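Local coordinates for outer surface protein (Borrelia burgdorferi, PDB 5IZT) that is of unknown function but is an outer surface protein of the Lyme disease spirochaete, related in sequence to the complement-regulator-acquiring protein BbCRASP-1, at residues 246-251 with 289-294; 253-258 with 344-349; 263-268 with 352-357. All coordinates share one frame; numbering follows the deposited sequence.

Contact 1 of 3, residues 246-251 with 289-294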
loop_
_atom_site.group_PDB
_atom_site.type_symbol
_atom_site.label_atom_id
_atom_site.label_comp_id
_atom_site.label_asym_id
_atom_site.label_seq_id
_atom_site.Cartn_x
_atom_site.Cartn_y
_atom_site.Cartn_z
ATOM N N GLU A 246 7.413 4.940 -13.602
ATOM C CA GLU A 246 8.249 3.958 -12.909
ATOM C C GLU A 246 8.120 4.119 -11.396
ATOM O O GLU A 246 7.992 3.131 -10.659
ATOM C CB GLU A 246 9.709 4.105 -13.337
ATOM C CG GLU A 246 9.950 3.859 -14.817
ATOM C CD GLU A 246 11.291 4.404 -15.307
ATOM O OE1 GLU A 246 12.042 4.976 -14.487
ATOM O OE2 GLU A 246 11.582 4.274 -16.521
ATOM N N ASN A 247 8.128 5.363 -10.925
ATOM C CA ASN A 247 7.998 5.623 -9.492
ATOM C C ASN A 247 6.689 5.064 -8.943
ATOM O O ASN A 247 6.664 4.452 -7.864
ATOM C CB ASN A 247 8.081 7.128 -9.240
ATOM C CG ASN A 247 8.088 7.471 -7.759
ATOM O OD1 ASN A 247 9.069 7.216 -7.064
ATOM N ND2 ASN A 247 6.996 8.037 -7.273
ATOM N N GLU A 248 5.588 5.248 -9.676
ATOM C CA GLU A 248 4.298 4.792 -9.174
ATOM C C GLU A 248 4.144 3.280 -9.269
ATOM O O GLU A 248 3.584 2.661 -8.356
ATOM C CB GLU A 248 3.148 5.473 -9.920
ATOM C CG GLU A 248 1.800 5.054 -9.352
ATOM C CD GLU A 248 0.791 6.167 -9.263
ATOM O OE1 GLU A 248 -0.260 6.052 -9.926
ATOM O OE2 GLU A 248 1.043 7.153 -8.548
ATOM N N ARG A 249 4.607 2.657 -10.363
ATOM C CA ARG A 249 4.623 1.196 -10.389
ATOM C C ARG A 249 5.422 0.640 -9.221
ATOM O O ARG A 249 5.071 -0.405 -8.663
ATOM C CB ARG A 249 5.213 0.673 -11.706
ATOM C CG ARG A 249 4.443 1.114 -12.944
ATOM C CD ARG A 249 4.883 0.307 -14.154
ATOM N NE ARG A 249 6.260 0.551 -14.583
ATOM C CZ ARG A 249 6.602 1.443 -15.507
ATOM N NH1 ARG A 249 5.663 2.213 -16.069
ATOM N NH2 ARG A 249 7.874 1.556 -15.886
ATOM N N ASN A 250 6.481 1.332 -8.824
ATOM C CA ASN A 250 7.266 0.815 -7.713
ATOM C C ASN A 250 6.526 0.903 -6.386
ATOM O O ASN A 250 6.869 0.156 -5.456
ATOM C CB ASN A 250 8.611 1.528 -7.650
ATOM C CG ASN A 250 9.639 0.872 -8.553
ATOM O OD1 ASN A 250 9.485 0.849 -9.772
ATOM N ND2 ASN A 250 10.680 0.315 -7.955
ATOM N N LYS A 251 5.513 1.774 -6.269
ATOM C CA LYS A 251 4.691 1.738 -5.058
ATOM C C LYS A 251 3.900 0.438 -4.978
ATOM O O LYS A 251 3.697 -0.099 -3.884
ATOM C CB LYS A 251 3.744 2.936 -5.012
ATOM C CG LYS A 251 4.480 4.271 -5.166
ATOM C CD LYS A 251 4.452 5.085 -3.935
ATOM C CE LYS A 251 5.249 6.379 -4.134
ATOM N NZ LYS A 251 6.582 6.281 -3.480
ATOM N N SER A 289 -6.943 0.379 -5.460
ATOM C CA SER A 289 -7.004 0.107 -4.026
ATOM C C SER A 289 -5.624 -0.209 -3.476
ATOM O O SER A 289 -5.316 0.148 -2.336
ATOM C CB SER A 289 -7.975 -1.036 -3.705
ATOM O OG SER A 289 -7.417 -2.321 -3.990
ATOM N N GLY A 290 -4.781 -0.869 -4.259
ATOM C CA GLY A 290 -3.447 -1.186 -3.779
ATOM C C GLY A 290 -2.532 0.022 -3.800
ATOM O O GLY A 290 -1.867 0.334 -2.807
ATOM N N LEU A 291 -2.499 0.723 -4.931
ATOM C CA LEU A 291 -1.695 1.942 -5.014
ATOM C C LEU A 291 -2.080 2.936 -3.924
ATOM O O LEU A 291 -1.214 3.545 -3.281
ATOM C CB LEU A 291 -1.878 2.581 -6.385
ATOM C CG LEU A 291 -1.214 1.868 -7.555
ATOM C CD1 LEU A 291 -1.597 2.584 -8.839
ATOM C CD2 LEU A 291 0.310 1.877 -7.373
ATOM N N GLY A 292 -3.376 3.157 -3.737
ATOM C CA GLY A 292 -3.799 4.108 -2.716
ATOM C C GLY A 292 -3.412 3.670 -1.315
ATOM O O GLY A 292 -3.094 4.502 -0.462
ATOM N N THR A 293 -3.440 2.362 -1.054
ATOM C CA THR A 293 -3.011 1.856 0.241
ATOM C C THR A 293 -1.551 2.205 0.502
ATOM O O THR A 293 -1.197 2.690 1.585
ATOM C CB THR A 293 -3.203 0.345 0.302
ATOM O OG1 THR A 293 -4.589 0.042 0.260
ATOM C CG2 THR A 293 -2.605 -0.247 1.591
ATOM N N GLN A 294 -0.682 1.926 -0.467
ATOM C CA GLN A 294 0.740 2.170 -0.244
ATOM C C GLN A 294 1.037 3.664 -0.196
ATOM O O GLN A 294 1.871 4.114 0.599
ATOM C CB GLN A 294 1.572 1.488 -1.334
ATOM C CG GLN A 294 3.092 1.582 -1.106
ATOM C CD GLN A 294 3.556 0.781 0.098
ATOM O OE1 GLN A 294 2.862 -0.125 0.552
ATOM N NE2 GLN A 294 4.734 1.118 0.621
#
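Lys251 and Gln294, whose CA atoms are 6.2 Å apart, are the nearest backbone pair between the helical segments 246-251 and 289-294, which cross almost perpendicularly, at 91°, with their axes 9.8 Å apart at closest approach. Leu291 reaches from helix 280-316 to the turn of Glu248. Its CD2 sits 3.5 Å from the backbone O of Glu248 and also touches CG of that residue, while CD1 lies 3.9 Å from Glu248 OE1; the two side chains cross at about a right angle. The Glu248 chain leaves the backbone with CG opposite N (chi1 -177°) and then bends at chi2, bringing OE1 within touch of the leucine. Both carboxylate oxygens accept backbone N-H groups from elsewhere, OE1 from Ile224 and OE2 from Ser225, which would offset the cost of burying the carboxylate. At the other end of the contact, CG of Gln294 packs 3.3 Å from the backbone O of Lys251, and Lys251 CB stands 4.2 Å from the same carbon. The lysine starts toward helix 280-316 but turns off at chi2, and its NZ forms a salt bridge with Glu298. That glutamate also accepts a hydrogen bond from Gln294 NE2, while Gln294 OE1 accepts one from Arg343. No hydrogen bond links the two segments directly. This is orthogonal helix packing, here setting the short helix 243-255 across the long helix 280-316 of an all-helical fold.

Contact 2 of 3, residues 253-258 with 344-349; sequences YALMDF and KEWSRQ
A leucine methyl lies over the Trp346 indole while a methionine sulfur reaches the rim of the same ring, and these two meetings make up most of the contact. Leu255 CD2 stands 3.5 Å from the centroid of the six-membered ring, only 16° off its normal, in a CH-pi contact; Leu255 CD2 comes nearest to Trp346 CZ3, at 3.4 Å. The leucine CG, placed opposite the backbone N (chi1 173°), carries this branch directly toward the indole, and the two side chains cross at about a right angle. Met256 makes a Met-aromatic contact of the edge type: SD lies near the ring plane, 3.8 Å from Trp346 CZ3. Successive bends at chi2 and chi3 fold the methionine chain round to bring the sulfur there. The hydrogen bond from Trp346 NE1 to Ser289 OG would also hold the indole in this rotation.

Helix 243-255 ends at this point in a Schellman motif, with Asp257, at positive phi, as the C-prime residue. Phe258 N bonds to Tyr253 O at 2.8 Å, and Asp257 N bonds to Ala254 O at 3.0 Å. Arg343 joins this helix end to helix 322-359, since its NH2 meets both Asp257 OD1, in a salt bridge, and Ala254 O. Around the contact, Thr293 of helix 280-316 touches both Leu255 and Trp346, Met381 of helix 366-395 also packs on the indole, and Ile263 of helix 260-274 lies against Met256.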
loop_
_atom_site.group_PDB
_atom_site.type_symbol
_atom_site.label_atom_id
_atom_site.label_comp_id
_atom_site.label_asym_id
_atom_site.label_seq_id
_atom_site.Cartn_x
_atom_site.Cartn_y
_atom_site.Cartn_z
ATOM N N TYR A 253 4.926 -2.418 -6.295
ATOM C CA TYR A 253 5.937 -3.424 -5.939
ATOM C C TYR A 253 6.270 -3.361 -4.457
ATOM O O TYR A 253 6.487 -4.399 -3.811
ATOM C CB TYR A 253 7.201 -3.230 -6.778
ATOM C CG TYR A 253 6.947 -3.236 -8.274
ATOM C CD1 TYR A 253 5.883 -3.954 -8.813
ATOM C CD2 TYR A 253 7.751 -2.491 -9.145
ATOM C CE1 TYR A 253 5.623 -3.940 -10.187
ATOM C CE2 TYR A 253 7.495 -2.479 -10.540
ATOM C CZ TYR A 253 6.442 -3.205 -11.043
ATOM O OH TYR A 253 6.190 -3.204 -12.412
ATOM N N ALA A 254 6.326 -2.144 -3.901
ATOM C CA ALA A 254 6.605 -1.976 -2.479
ATOM C C ALA A 254 5.477 -2.528 -1.615
ATOM O O ALA A 254 5.729 -3.085 -0.540
ATOM C CB ALA A 254 6.835 -0.501 -2.163
ATOM N N LEU A 255 4.230 -2.361 -2.063
ATOM C CA LEU A 255 3.087 -2.921 -1.352
ATOM C C LEU A 255 3.192 -4.439 -1.242
ATOM O O LEU A 255 2.792 -5.029 -0.224
ATOM C CB LEU A 255 1.798 -2.528 -2.081
ATOM C CG LEU A 255 0.503 -3.163 -1.591
ATOM C CD1 LEU A 255 0.199 -2.759 -0.139
ATOM C CD2 LEU A 255 -0.627 -2.754 -2.550
ATOM N N MET A 256 3.720 -5.081 -2.287
ATOM C CA MET A 256 3.959 -6.518 -2.343
ATOM C C MET A 256 5.329 -6.908 -1.804
ATOM O O MET A 256 5.796 -8.028 -2.063
ATOM C CB MET A 256 3.803 -7.005 -3.790
ATOM C CG MET A 256 2.503 -6.547 -4.382
ATOM S SD MET A 256 1.187 -7.504 -3.616
ATOM C CE MET A 256 1.287 -8.964 -4.644
ATOM N N ASP A 257 5.991 -6.005 -1.067
ATOM C CA ASP A 257 7.277 -6.271 -0.409
ATOM C C ASP A 257 8.370 -6.700 -1.389
ATOM O O ASP A 257 9.273 -7.474 -1.041
ATOM C CB ASP A 257 7.105 -7.290 0.715
ATOM C CG ASP A 257 6.232 -6.751 1.847
ATOM O OD1 ASP A 257 6.450 -5.600 2.280
ATOM O OD2 ASP A 257 5.327 -7.468 2.301
ATOM N N PHE A 258 8.303 -6.170 -2.607
ATOM C CA PHE A 258 9.284 -6.453 -3.658
ATOM C C PHE A 258 9.503 -7.956 -3.834
ATOM O O PHE A 258 10.611 -8.412 -4.119
ATOM C CB PHE A 258 10.594 -5.714 -3.381
ATOM C CG PHE A 258 10.426 -4.214 -3.318
ATOM C CD1 PHE A 258 10.232 -3.472 -4.474
ATOM C CD2 PHE A 258 10.416 -3.565 -2.102
ATOM C CE1 PHE A 258 10.048 -2.092 -4.409
ATOM C CE2 PHE A 258 10.239 -2.191 -2.027
ATOM C CZ PHE A 258 10.045 -1.454 -3.167
ATOM N N LYS A 344 -1.239 -4.522 5.903
ATOM C CA LYS A 344 -1.094 -5.978 5.928
ATOM C C LYS A 344 -2.383 -6.674 5.499
ATOM O O LYS A 344 -2.341 -7.727 4.849
ATOM C CB LYS A 344 -0.677 -6.446 7.325
ATOM N N GLU A 345 -3.541 -6.115 5.869
ATOM C CA GLU A 345 -4.808 -6.724 5.462
ATOM C C GLU A 345 -4.978 -6.735 3.944
ATOM O O GLU A 345 -5.470 -7.725 3.380
ATOM C CB GLU A 345 -5.984 -6.016 6.137
ATOM C CG GLU A 345 -7.346 -6.627 5.837
ATOM C CD GLU A 345 -7.460 -8.091 6.237
ATOM O OE1 GLU A 345 -6.659 -8.550 7.080
ATOM O OE2 GLU A 345 -8.367 -8.778 5.713
ATOM N N TRP A 346 -4.604 -5.643 3.262
ATOM C CA TRP A 346 -4.644 -5.645 1.799
ATOM C C TRP A 346 -3.771 -6.758 1.243
ATOM O O TRP A 346 -4.184 -7.510 0.352
ATOM C CB TRP A 346 -4.194 -4.288 1.234
ATOM C CG TRP A 346 -4.489 -4.133 -0.226
ATOM C CD1 TRP A 346 -5.540 -3.463 -0.780
ATOM C CD2 TRP A 346 -3.749 -4.693 -1.326
ATOM N NE1 TRP A 346 -5.494 -3.559 -2.156
ATOM C CE2 TRP A 346 -4.405 -4.310 -2.510
ATOM C CE3 TRP A 346 -2.577 -5.460 -1.420
ATOM C CZ2 TRP A 346 -3.949 -4.684 -3.776
ATOM C CZ3 TRP A 346 -2.121 -5.830 -2.682
ATOM C CH2 TRP A 346 -2.802 -5.440 -3.833
ATOM N N SER A 347 -2.543 -6.863 1.761
ATOM C CA SER A 347 -1.610 -7.892 1.319
ATOM C C SER A 347 -2.162 -9.287 1.591
ATOM O O SER A 347 -1.979 -10.201 0.778
ATOM C CB SER A 347 -0.262 -7.686 2.026
ATOM O OG SER A 347 0.791 -8.337 1.336
ATOM N N ARG A 348 -2.859 -9.462 2.722
ATOM C CA ARG A 348 -3.468 -10.752 3.032
ATOM C C ARG A 348 -4.536 -11.121 2.010
ATOM O O ARG A 348 -4.651 -12.287 1.610
ATOM C CB ARG A 348 -4.060 -10.721 4.444
ATOM C CG ARG A 348 -4.735 -12.017 4.864
ATOM C CD ARG A 348 -5.204 -11.972 6.322
ATOM N NE ARG A 348 -6.538 -11.389 6.457
ATOM C CZ ARG A 348 -7.659 -12.099 6.525
ATOM N NH1 ARG A 348 -7.611 -13.426 6.475
ATOM N NH2 ARG A 348 -8.828 -11.484 6.649
ATOM N N GLN A 349 -5.336 -10.142 1.581
ATOM C CA GLN A 349 -6.310 -10.406 0.523
ATOM C C GLN A 349 -5.622 -10.756 -0.792
ATOM O O GLN A 349 -6.059 -11.670 -1.500
ATOM C CB GLN A 349 -7.227 -9.195 0.339
ATOM C CG GLN A 349 -7.992 -8.806 1.622
ATOM C CD GLN A 349 -9.026 -9.848 2.015
ATOM O OE1 GLN A 349 -9.687 -10.430 1.157
ATOM N NE2 GLN A 349 -9.184 -10.076 3.316
#

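Contact 3 of 3, residues 263-268 with 352-357; sequences IEQFGS and GLIANA
Ile354 buries the largest area here and packs against Phe266 and Gln265 of the facing helix. Its two branches divide the work. CG2 lies 3.6 Å from CB of Gln265 and also reaches CG of that glutamine, whereas the longer branch runs to Phe266, with CG1 4.1 Å from the backbone N and CD1 4.2 Å from CB of the phenylalanine. This spread follows from the first torsion of Ile354, which sets CG1 beside its own backbone N (chi1 -72°) and CG2 opposite that nitrogen.

Phe266 meets the isoleucine through its backbone and CB. Its ring lies beside Leu353, at the margin of contact, with Phe266 CD2 4.5 Å from Leu353 CD2, and also meets Phe252, the planes of the two rings about 50° apart. Leu353 packs in addition on Ile269 of helix 260-274 and Ile373 of helix 366-395. Gln265 offers the aliphatic start of its chain, which crosses the isoleucine at about a right angle before bending at chi2. The closest pair of CA atoms, those of Phe266 and Ile354, are 6.1 Å apart, and no hydrogen bond crosses the contact. Such apolar packing of side chains between neighbouring helices is characteristic of a helical bundle, and here it joins helix 260-274 to helix 322-359.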
loop_
_atom_site.group_PDB
_atom_site.type_symbol
_atom_site.label_atom_id
_atom_site.label_comp_id
_atom_site.label_asym_id
_atom_site.label_seq_id
_atom_site.Cartn_x
_atom_site.Cartn_y
_atom_site.Cartn_z
ATOM N N ILE A 263 4.386 -10.743 -7.167
ATOM C CA ILE A 263 4.050 -9.726 -8.162
ATOM C C ILE A 263 3.787 -10.369 -9.524
ATOM O O ILE A 263 2.840 -9.984 -10.233
ATOM C CB ILE A 263 5.159 -8.658 -8.227
ATOM C CG1 ILE A 263 5.286 -7.932 -6.880
ATOM C CG2 ILE A 263 4.902 -7.631 -9.358
ATOM C CD1 ILE A 263 6.596 -7.134 -6.774
ATOM N N GLU A 264 4.605 -11.356 -9.904
ATOM C CA GLU A 264 4.363 -12.041 -11.172
ATOM C C GLU A 264 3.036 -12.790 -11.150
ATOM O O GLU A 264 2.311 -12.795 -12.152
ATOM C CB GLU A 264 5.513 -13.001 -11.496
ATOM C CG GLU A 264 5.362 -13.743 -12.823
ATOM C CD GLU A 264 5.608 -12.864 -14.052
ATOM O OE1 GLU A 264 5.092 -13.198 -15.147
ATOM O OE2 GLU A 264 6.319 -11.852 -13.930
ATOM N N GLN A 265 2.703 -13.435 -10.025
ATOM C CA GLN A 265 1.437 -14.156 -9.930
ATOM C C GLN A 265 0.260 -13.204 -10.060
ATOM O O GLN A 265 -0.701 -13.470 -10.796
ATOM C CB GLN A 265 1.368 -14.910 -8.602
ATOM C CG GLN A 265 2.304 -16.106 -8.526
ATOM C CD GLN A 265 2.015 -17.124 -9.624
ATOM O OE1 GLN A 265 0.862 -17.402 -9.942
ATOM N NE2 GLN A 265 3.068 -17.667 -10.220
ATOM N N PHE A 266 0.321 -12.088 -9.336
ATOM C CA PHE A 266 -0.743 -11.090 -9.366
ATOM C C PHE A 266 -0.899 -10.509 -10.765
ATOM O O PHE A 266 -2.022 -10.360 -11.271
ATOM C CB PHE A 266 -0.436 -9.975 -8.338
ATOM C CG PHE A 266 -1.570 -8.987 -8.156
ATOM C CD1 PHE A 266 -1.715 -7.917 -9.022
ATOM C CD2 PHE A 266 -2.460 -9.129 -7.109
ATOM C CE1 PHE A 266 -2.770 -7.016 -8.872
ATOM C CE2 PHE A 266 -3.511 -8.232 -6.939
ATOM C CZ PHE A 266 -3.659 -7.169 -7.817
ATOM N N GLY A 267 0.215 -10.158 -11.405
ATOM C CA GLY A 267 0.140 -9.646 -12.769
ATOM C C GLY A 267 -0.469 -10.640 -13.745
ATOM O O GLY A 267 -1.243 -10.263 -14.636
ATOM N N SER A 268 -0.148 -11.923 -13.583
ATOM C CA SER A 268 -0.727 -12.940 -14.461
ATOM C C SER A 268 -2.234 -13.028 -14.294
ATOM O O SER A 268 -2.952 -13.292 -15.263
ATOM C CB SER A 268 -0.096 -14.305 -14.201
ATOM O OG SER A 268 1.260 -14.321 -14.605
ATOM N N GLY A 352 -4.417 -14.355 -0.647
ATOM C CA GLY A 352 -5.461 -15.342 -0.847
ATOM C C GLY A 352 -5.922 -15.380 -2.289
ATOM O O GLY A 352 -6.156 -16.458 -2.847
ATOM N N LEU A 353 -5.997 -14.211 -2.930
ATOM C CA LEU A 353 -6.392 -14.161 -4.337
ATOM C C LEU A 353 -5.382 -14.900 -5.212
ATOM O O LEU A 353 -5.759 -15.671 -6.104
ATOM C CB LEU A 353 -6.541 -12.697 -4.763
ATOM C CG LEU A 353 -6.985 -12.244 -6.163
ATOM C CD1 LEU A 353 -7.639 -10.897 -6.079
ATOM C CD2 LEU A 353 -5.835 -12.160 -7.130
ATOM N N ILE A 354 -4.089 -14.680 -4.960
ATOM C CA ILE A 354 -3.041 -15.402 -5.683
ATOM C C ILE A 354 -3.158 -16.898 -5.441
ATOM O O ILE A 354 -3.173 -17.698 -6.385
ATOM C CB ILE A 354 -1.651 -14.878 -5.266
ATOM C CG1 ILE A 354 -1.421 -13.483 -5.849
ATOM C CG2 ILE A 354 -0.545 -15.879 -5.652
ATOM C CD1 ILE A 354 -0.287 -12.737 -5.181
ATOM N N ALA A 355 -3.241 -17.299 -4.170
ATOM C CA ALA A 355 -3.337 -18.718 -3.846
ATOM C C ALA A 355 -4.574 -19.360 -4.457
ATOM O O ALA A 355 -4.535 -20.530 -4.849
ATOM C CB ALA A 355 -3.344 -18.917 -2.333
ATOM N N ASN A 356 -5.673 -18.614 -4.559
ATOM C CA ASN A 356 -6.908 -19.231 -5.016
ATOM C C ASN A 356 -7.038 -19.233 -6.531
ATOM O O ASN A 356 -7.427 -20.256 -7.103
ATOM C CB ASN A 356 -8.114 -18.548 -4.370
ATOM C CG ASN A 356 -8.407 -19.092 -2.979
ATOM O OD1 ASN A 356 -7.987 -18.519 -1.974
ATOM N ND2 ASN A 356 -9.115 -20.215 -2.919
ATOM N N ALA A 357 -6.704 -18.132 -7.210
ATOM C CA ALA A 357 -6.800 -18.147 -8.668
ATOM C C ALA A 357 -5.779 -19.089 -9.293
ATOM O O ALA A 357 -5.909 -19.432 -10.473
ATOM C CB ALA A 357 -6.613 -16.736 -9.227
#

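In the fold
Contacts 1 and 2 share helix 243-255, and contacts 2 and 3 share helix 322-359, so the three form a chain of packing through the all-helical fold. Every pair crosses in sequence: the first segments follow one another from 246 to 268, then come 289-294, 344-349 and 352-357. The centres of contacts 1 and 2 lie about 10 Å apart, and Gly290 O packs against Leu255 CD2 between them. The centre of contact 3 is about 12 Å from that of contact 2, where Met256 CE meets Ile354 CD1, and about 17 Å from that of contact 1, which it does not touch. The short helices 243-255 and 260-274 are thus joined to two long helices within the BbCRASP-1-like family region.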